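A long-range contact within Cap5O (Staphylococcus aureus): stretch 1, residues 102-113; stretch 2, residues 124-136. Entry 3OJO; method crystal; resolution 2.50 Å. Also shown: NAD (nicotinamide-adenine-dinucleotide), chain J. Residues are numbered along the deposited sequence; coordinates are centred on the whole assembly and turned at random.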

# COMPACT_ATOMS: atom_id res chain seq x y z
N SER B 102 1.74 -7.78 17.61
CA SER B 102 2.61 -6.81 18.25
C SER B 102 3.91 -7.50 18.60
O SER B 102 3.95 -8.73 18.78
CB SER B 102 1.95 -6.26 19.50
OG SER B 102 1.34 -5.01 19.20
N CYS B 103 4.98 -6.72 18.68
CA CYS B 103 6.29 -7.23 19.07
C CYS B 103 6.28 -7.44 20.57
O CYS B 103 5.79 -6.58 21.32
CB CYS B 103 7.40 -6.27 18.68
SG CYS B 103 7.50 -5.87 16.91
N ASP B 104 6.84 -8.55 21.02
CA ASP B 104 6.97 -8.81 22.44
C ASP B 104 8.34 -8.27 22.89
O ASP B 104 9.37 -8.79 22.45
CB ASP B 104 6.79 -10.31 22.73
CG ASP B 104 6.86 -10.70 24.19
OD1 ASP B 104 7.13 -11.88 24.47
OD2 ASP B 104 6.66 -9.81 25.05
N ILE B 105 8.35 -7.21 23.75
CA ILE B 105 9.58 -6.58 24.26
C ILE B 105 10.13 -7.23 25.54
O ILE B 105 11.09 -6.72 26.11
CB ILE B 105 9.45 -5.06 24.44
CG1 ILE B 105 8.39 -4.68 25.50
CG2 ILE B 105 9.38 -4.29 23.11
CD1 ILE B 105 8.64 -3.40 26.26
N SER B 106 9.51 -8.33 26.00
CA SER B 106 9.87 -9.05 27.23
C SER B 106 11.31 -9.54 27.30
O SER B 106 11.92 -9.41 28.36
CB SER B 106 8.91 -10.20 27.48
OG SER B 106 7.59 -9.71 27.56
N LEU B 107 11.86 -10.10 26.20
CA LEU B 107 13.24 -10.59 26.21
C LEU B 107 14.24 -9.45 26.22
O LEU B 107 15.32 -9.57 26.81
CB LEU B 107 13.54 -11.61 25.10
CG LEU B 107 12.51 -12.73 24.84
CD1 LEU B 107 13.04 -13.73 23.86
CD2 LEU B 107 12.18 -13.49 26.09
N VAL B 108 13.85 -8.31 25.62
CA VAL B 108 14.62 -7.06 25.59
C VAL B 108 14.68 -6.45 27.01
O VAL B 108 15.71 -5.92 27.41
CB VAL B 108 14.02 -6.06 24.57
CG1 VAL B 108 14.85 -4.79 24.49
CG2 VAL B 108 13.88 -6.70 23.20
N MET B 109 13.58 -6.51 27.74
CA MET B 109 13.50 -5.99 29.09
C MET B 109 14.23 -6.91 30.08
O MET B 109 14.96 -6.42 30.94
CB MET B 109 12.05 -5.66 29.48
CG MET B 109 11.43 -4.54 28.64
SD MET B 109 12.43 -3.02 28.56
CE MET B 109 12.29 -2.66 26.96
N ARG B 110 14.12 -8.24 29.88
CA ARG B 110 14.86 -9.23 30.67
C ARG B 110 16.35 -9.01 30.44
O ARG B 110 17.11 -8.98 31.41
CB ARG B 110 14.47 -10.65 30.24
CG ARG B 110 13.76 -11.44 31.30
CD ARG B 110 13.16 -12.72 30.74
NE ARG B 110 11.77 -12.54 30.32
CZ ARG B 110 11.08 -13.43 29.60
NH1 ARG B 110 11.65 -14.55 29.20
NH2 ARG B 110 9.82 -13.18 29.27
N ALA B 111 16.77 -8.83 29.15
CA ALA B 111 18.14 -8.54 28.75
C ALA B 111 18.61 -7.20 29.30
O ALA B 111 19.80 -7.07 29.62
CB ALA B 111 18.26 -8.55 27.23
N LEU B 112 17.70 -6.20 29.41
CA LEU B 112 18.04 -4.91 29.99
C LEU B 112 18.36 -5.08 31.48
O LEU B 112 19.37 -4.54 31.93
CB LEU B 112 16.96 -3.83 29.74
CG LEU B 112 17.30 -2.38 30.20
CD1 LEU B 112 18.55 -1.82 29.49
CD2 LEU B 112 16.11 -1.44 30.02
N ASP B 113 17.57 -5.91 32.20
CA ASP B 113 17.79 -6.19 33.63
C ASP B 113 19.10 -6.92 33.95
O ASP B 113 19.61 -6.76 35.06
CB ASP B 113 16.60 -6.92 34.26
CG ASP B 113 15.34 -6.11 34.40
OD1 ASP B 113 14.24 -6.70 34.31
OD2 ASP B 113 15.44 -4.88 34.60
N THR B 124 27.08 3.18 26.86
CA THR B 124 26.11 3.24 25.75
C THR B 124 25.31 1.93 25.68
O THR B 124 25.90 0.85 25.75
CB THR B 124 26.79 3.57 24.42
OG1 THR B 124 27.62 4.73 24.60
CG2 THR B 124 25.78 3.84 23.28
N ILE B 125 23.97 2.05 25.59
CA ILE B 125 23.06 0.91 25.43
C ILE B 125 22.44 1.05 24.06
O ILE B 125 21.77 2.05 23.78
CB ILE B 125 21.98 0.79 26.55
CG1 ILE B 125 22.58 0.88 28.01
CG2 ILE B 125 21.07 -0.43 26.33
CD1 ILE B 125 23.52 -0.12 28.45
N ILE B 126 22.70 0.07 23.19
CA ILE B 126 22.14 -0.01 21.84
C ILE B 126 21.17 -1.17 21.83
O ILE B 126 21.51 -2.27 22.27
CB ILE B 126 23.19 -0.13 20.72
CG1 ILE B 126 24.21 1.02 20.78
CG2 ILE B 126 22.50 -0.19 19.33
CD1 ILE B 126 25.51 0.74 20.05
N VAL B 127 19.94 -0.92 21.36
CA VAL B 127 18.94 -1.96 21.20
C VAL B 127 18.84 -2.19 19.69
O VAL B 127 18.44 -1.29 18.95
CB VAL B 127 17.61 -1.60 21.90
CG1 VAL B 127 16.58 -2.70 21.72
CG2 VAL B 127 17.84 -1.34 23.38
N GLU B 128 19.35 -3.36 19.23
CA GLU B 128 19.35 -3.74 17.81
C GLU B 128 18.08 -4.53 17.44
O GLU B 128 17.73 -4.60 16.27
CB GLU B 128 20.60 -4.53 17.45
CG GLU B 128 21.77 -3.68 17.02
CD GLU B 128 22.95 -4.44 16.43
OE1 GLU B 128 22.90 -5.69 16.39
OE2 GLU B 128 23.93 -3.77 16.01
N SER B 129 17.42 -5.12 18.43
CA SER B 129 16.19 -5.90 18.32
C SER B 129 15.02 -5.02 17.86
O SER B 129 15.02 -3.81 18.11
CB SER B 129 15.84 -6.49 19.69
OG SER B 129 16.91 -7.24 20.22
N THR B 130 14.01 -5.64 17.25
CA THR B 130 12.83 -4.91 16.80
C THR B 130 12.04 -4.47 18.00
O THR B 130 11.72 -5.30 18.85
CB THR B 130 12.03 -5.74 15.81
OG1 THR B 130 12.88 -5.97 14.69
CG2 THR B 130 10.75 -5.02 15.36
N ILE B 131 11.76 -3.17 18.11
CA ILE B 131 11.00 -2.66 19.24
C ILE B 131 9.83 -1.81 18.82
O ILE B 131 9.92 -1.09 17.82
CB ILE B 131 11.90 -2.00 20.31
CG1 ILE B 131 12.65 -0.78 19.76
CG2 ILE B 131 12.82 -3.03 21.00
CD1 ILE B 131 13.56 -0.14 20.70
N ALA B 132 8.73 -1.87 19.60
CA ALA B 132 7.52 -1.08 19.36
C ALA B 132 7.85 0.39 19.56
O ALA B 132 8.73 0.71 20.36
CB ALA B 132 6.41 -1.51 20.30
N PRO B 133 7.19 1.33 18.84
CA PRO B 133 7.51 2.75 19.03
C PRO B 133 7.27 3.18 20.47
O PRO B 133 6.35 2.70 21.13
CB PRO B 133 6.61 3.46 18.03
CG PRO B 133 6.25 2.42 17.04
CD PRO B 133 6.10 1.17 17.85
N LYS B 134 8.18 4.03 20.96
CA LYS B 134 8.21 4.58 22.32
C LYS B 134 8.78 3.67 23.41
O LYS B 134 8.69 4.00 24.59
CB LYS B 134 6.90 5.32 22.70
CG LYS B 134 6.67 6.53 21.80
CD LYS B 134 5.93 7.60 22.48
CE LYS B 134 6.68 8.52 23.40
NZ LYS B 134 5.79 9.68 23.67
N THR B 135 9.45 2.56 23.01
CA THR B 135 10.11 1.61 23.92
C THR B 135 11.33 2.27 24.57
O THR B 135 11.53 2.15 25.78
CB THR B 135 10.51 0.33 23.17
OG1 THR B 135 9.33 -0.34 22.76
CG2 THR B 135 11.39 -0.62 23.99
N MET B 136 12.14 2.96 23.76
CA MET B 136 13.34 3.62 24.25
C MET B 136 13.00 4.71 25.27
O MET B 136 13.53 4.71 26.37
CB MET B 136 14.18 4.17 23.09
CG MET B 136 14.79 3.11 22.21
SD MET B 136 15.70 1.81 23.07
CE MET B 136 17.14 2.69 23.59
PA NAD J . 17.79 -15.56 17.28
O1A NAD J . 16.71 -16.38 17.88
O2A NAD J . 18.48 -16.27 16.19
O5B NAD J . 18.84 -15.17 18.43
C5B NAD J . 18.43 -14.74 19.70
C4B NAD J . 19.43 -15.26 20.70
O4B NAD J . 19.35 -14.49 21.88
C3B NAD J . 19.21 -16.73 21.07
O3B NAD J . 20.46 -17.41 21.03
C2B NAD J . 18.76 -16.64 22.52
O2B NAD J . 19.12 -17.76 23.30
C1B NAD J . 19.43 -15.36 23.00
N9A NAD J . 18.72 -14.79 24.15
C8A NAD J . 17.35 -14.74 24.33
N7A NAD J . 17.08 -14.04 25.45
C5A NAD J . 18.26 -13.65 25.99
C6A NAD J . 18.56 -12.92 27.14
N6A NAD J . 17.55 -12.49 27.91
N1A NAD J . 19.89 -12.66 27.46
C2A NAD J . 20.91 -13.10 26.63
N3A NAD J . 20.61 -13.82 25.49
C4A NAD J . 19.30 -14.09 25.18
O3 NAD J . 17.15 -14.15 16.80
PN NAD J . 17.81 -13.20 15.69
O1N NAD J . 17.41 -13.72 14.36
O2N NAD J . 19.24 -12.98 16.01
O5D NAD J . 17.02 -11.84 15.88
C5D NAD J . 16.77 -11.30 17.15
C4D NAD J . 15.79 -10.15 16.99
O4D NAD J . 16.35 -9.15 16.15
C3D NAD J . 14.50 -10.52 16.26
O3D NAD J . 13.55 -11.26 17.00
C2D NAD J . 14.02 -9.14 15.88
O2D NAD J . 13.66 -8.46 17.05
C1D NAD J . 15.32 -8.50 15.42
N1N NAD J . 15.41 -8.69 13.96
C2N NAD J . 16.10 -9.74 13.39
C3N NAD J . 16.12 -9.89 12.00
C7N NAD J . 17.18 -10.73 11.34
O7N NAD J . 17.84 -10.19 10.21
N7N NAD J . 17.45 -11.95 11.81
C4N NAD J . 15.41 -8.99 11.19
C5N NAD J . 14.68 -7.95 11.77
C6N NAD J . 14.68 -7.83 13.16

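Two segments of a chain can be held together by side-chain packing alone, with their hydrogen bonds kept within each segment or directed to other partners. The contact in Cap5O is a compact example: no hydrogen bond crosses between the stretches, yet together they bury 407 Å² of surface. One side is a loop running into a helix that begins at Ser-106; the other is a strand, a loop and the start of a second helix.

The strand opens with the alternation typical of extended backbone. Thr-124 and Ile-126 lie out of reach of the first stretch, whereas Ile-125 and Val-127 direct their CA-to-CB bonds toward it. Ile-125 meets the helix at Leu-112, its CG2 lying 4.3 Å from Leu-112 CD1. The CA-to-CB bond of Leu-112 points sideways, but its t, p rotamer brings the end of the side chain nearer, and this reach spans a place where the CA atoms of Leu-112 and Ile-125 are still 8.9 Å apart. One helical turn earlier, Val-108 takes over: its CG1 approaches CG1 of Val-127 at 3.9 Å. The spacing of four between Leu-112 and Val-108 matches the helical repeat, which is also marked by the backbone bond from Leu-112 N to Val-108 O, 2.8 Å long.

Beyond the strand, Glu-128 makes no contact, and Ser-129 resumes the packing. Its CB lies 4.0 Å from CG2 of Val-108, so CG1 of Val-108 is the nearer methyl to Val-127 and CG2 the nearer to Ser-129, while both are equally close to Ile-131 CG2. The hydroxyl of Ser-129 is hydrogen-bonded elsewhere in the structure, and its CB is the atom closest to Val-108.

Thr-130 shows how one residue can face two partners. Its CG2 packs 3.7 Å from SG of Cys-103, a sulfur that is covalently bonded to a group elsewhere in the structure, while its backbone N donates a hydrogen bond to O2D of NAD, 2.8 Å away. Thr-130 thus touches the first stretch through its side chain and binds the dinucleotide through its backbone.

Ile-131 points its CA-to-CB bond sideways, but its CG2 touches two side chains of the first stretch, 4.2 Å from Ile-105 CG2 and 4.4 Å from Val-108 CG2. The chain then enters a type II turn from Ala-132 to Thr-135, in which Lys-134 adopts a positive phi of 80°. Here the polar needs are met locally: Thr-135 OG1 donates to Ala-132 O at 2.7 Å, alongside a weak 3.3 Å bond from Thr-135 N to the same oxygen. The same OG1 of Thr-135 lies 4.0 Å from Ile-105 CG2, and CG2 of Thr-135 receives CE of Met-109 at 3.7 Å.

The first stretch follows the same rule. Ser-106 OG donates to Asp-104 OD2 at 2.7 Å, and Ser-106 N adds a weak capping bond to that OD2 at 3.3 Å, while Ile-105, between them, turns toward the second stretch.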